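Local coordinates for protein YrdA (Escherichia coli, PDB 3TIO) that is a zinc-binding homologue of the gamma-class carbonic anhydrases, a left-handed beta-helix protein that assembles as a trimer and may switch allosterically between conformations, at the interface of chains A and B. Numbering follows the deposited sequence. Chains: chain A/B, Protein YrdA.

The interface of chains A and B. Residues chain A 40, 61, 90, 167; chain B 43, 45, 64, 66.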
loop_
_atom_site.group_PDB
_atom_site.type_symbol
_atom_site.label_atom_id
_atom_site.label_comp_id
_atom_site.label_asym_id
_atom_site.label_seq_id
_atom_site.Cartn_x
_atom_site.Cartn_y
_atom_site.Cartn_z
ATOM N N PRO A 40 10.283 0.420 -7.909
ATOM C CA PRO A 40 10.244 -0.592 -6.848
ATOM C C PRO A 40 8.906 -1.022 -6.266
ATOM O O PRO A 40 7.982 -0.223 -6.114
ATOM C CB PRO A 40 11.147 0.005 -5.769
ATOM C CG PRO A 40 12.164 0.731 -6.566
ATOM C CD PRO A 40 11.322 1.426 -7.619
ATOM N N ASP A 61 6.752 3.685 -7.304
ATOM C CA ASP A 61 6.931 2.752 -6.191
ATOM C C ASP A 61 5.681 2.353 -5.425
ATOM O O ASP A 61 4.918 3.205 -4.983
ATOM C CB ASP A 61 7.925 3.322 -5.165
ATOM C CG ASP A 61 9.060 4.095 -5.798
ATOM O OD1 ASP A 61 8.781 5.093 -6.493
ATOM O OD2 ASP A 61 10.231 3.716 -5.578
ATOM N N HIS A 90 3.248 7.248 -6.460
ATOM C CA HIS A 90 3.581 6.159 -5.547
ATOM C C HIS A 90 2.326 5.574 -4.922
ATOM O O HIS A 90 1.365 6.296 -4.640
ATOM C CB HIS A 90 4.449 6.654 -4.390
ATOM C CG HIS A 90 5.665 7.417 -4.807
ATOM N ND1 HIS A 90 6.766 6.819 -5.375
ATOM C CD2 HIS A 90 5.969 8.730 -4.687
ATOM C CE1 HIS A 90 7.701 7.729 -5.582
ATOM N NE2 HIS A 90 7.242 8.896 -5.172
ATOM N N TYR A 167 10.572 11.800 -15.369
ATOM C CA TYR A 167 10.651 10.398 -15.000
ATOM C C TYR A 167 11.273 9.524 -16.083
ATOM O O TYR A 167 11.776 8.436 -15.799
ATOM C CB TYR A 167 9.278 9.862 -14.581
ATOM C CG TYR A 167 9.183 9.686 -13.080
ATOM C CD1 TYR A 167 8.515 10.615 -12.281
ATOM C CD2 TYR A 167 9.806 8.611 -12.453
ATOM C CE1 TYR A 167 8.476 10.474 -10.886
ATOM C CE2 TYR A 167 9.773 8.461 -11.065
ATOM C CZ TYR A 167 9.109 9.394 -10.291
ATOM O OH TYR A 167 9.086 9.237 -8.920
ATOM N N VAL B 43 10.174 0.664 0.839
ATOM C CA VAL B 43 11.043 1.268 -0.165
ATOM C C VAL B 43 11.408 2.640 0.363
ATOM O O VAL B 43 10.532 3.411 0.758
ATOM C CB VAL B 43 10.355 1.489 -1.538
ATOM C CG1 VAL B 43 11.353 2.125 -2.514
ATOM C CG2 VAL B 43 9.835 0.185 -2.086
ATOM N N ARG B 45 13.696 5.690 -1.028
ATOM C CA ARG B 45 14.445 6.165 -2.185
ATOM C C ARG B 45 14.959 7.592 -1.982
ATOM O O ARG B 45 14.185 8.548 -1.947
ATOM C CB ARG B 45 13.542 6.056 -3.429
ATOM C CG ARG B 45 14.194 6.410 -4.767
ATOM C CD ARG B 45 13.610 5.591 -5.935
ATOM N NE ARG B 45 12.212 5.882 -6.279
ATOM C CZ ARG B 45 11.809 6.884 -7.058
ATOM N NH1 ARG B 45 12.688 7.728 -7.588
ATOM N NH2 ARG B 45 10.516 7.025 -7.338
ATOM N N MET B 64 6.431 3.641 2.167
ATOM C CA MET B 64 7.122 4.122 0.977
ATOM C C MET B 64 7.606 5.521 1.311
ATOM O O MET B 64 6.804 6.412 1.601
ATOM C CB MET B 64 6.165 4.155 -0.221
ATOM C CG MET B 64 6.835 4.129 -1.605
ATOM S SD MET B 64 7.686 5.642 -2.109
ATOM C CE MET B 64 9.370 5.067 -2.290
ATOM N N HIS B 66 9.986 8.769 0.040
ATOM C CA HIS B 66 10.672 9.428 -1.067
ATOM C C HIS B 66 10.825 10.916 -0.769
ATOM O O HIS B 66 10.380 11.407 0.270
ATOM C CB HIS B 66 9.911 9.243 -2.385
ATOM C CG HIS B 66 10.742 9.523 -3.603
ATOM N ND1 HIS B 66 10.216 10.049 -4.762
ATOM C CD2 HIS B 66 12.065 9.346 -3.839
ATOM C CE1 HIS B 66 11.177 10.186 -5.660
ATOM N NE2 HIS B 66 12.308 9.767 -5.125
#
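B:Arg45 meets A:Asp61 in a side-on, two-pronged salt bridge that carries the polar part of this patch. Terminal NH2 of B:Arg45 lies 2.7 Å from carboxylate oxygen OD1 of A:Asp61 in a nearly straight hydrogen bond, and NE of B:Arg45 lies 3.0 Å from OD2 of A:Asp61. Both oxygens accept through their syn lone pairs, and the carboxylate and guanidinium planes differ by 8°, so the pairing is nearly flat. The arginine chain leaves with CG anti to the backbone N (chi1 -175°), then bends at chi2 and chi3, which turns the NE edge toward the carboxylate. NH2 of B:Arg45 also donates in plane to the phenol OH of A:Tyr167 at 3.1 Å, the tyrosine reaching in from the opposite direction. With B:Arg45 cut back to an alanine, the A:Asp61 carboxylate would probably lose its cationic mate and the A:Tyr167 hydroxyl this donor.

Ring contacts add a second layer. A:His90 and B:His66 meet edge-to-face, their planes 78° apart, with NE2 of A:His90 3.2 Å from ND1 of B:His66. Within chain B, the B:His66 ring lies over one face of the B:Arg45 guanidinium and probably helps fix its rotation. Within chain A, ND1 of A:His90 makes a weak hydrogen bond to OD1 of A:Asp61.

Van der Waals packing lines the other flank. Sulfur SD of B:Met64 sits over one face of the A:His90 ring, near its rim and 3.6 Å from ND1 of A:His90, while methyl CE of B:Met64 lies 3.7 Å from CG of A:Asp61. Beyond it, CB of A:Pro40 rests between the two methyls of B:Val43, 3.9 Å from CG1.

Chain B contributes strands 43-46 and 64-66 of its left-handed beta-helix; chain A offers loop residues and helix 154-176. B:His66 is a zinc ligand, placing this patch beside the metal site between subunits of the trimer.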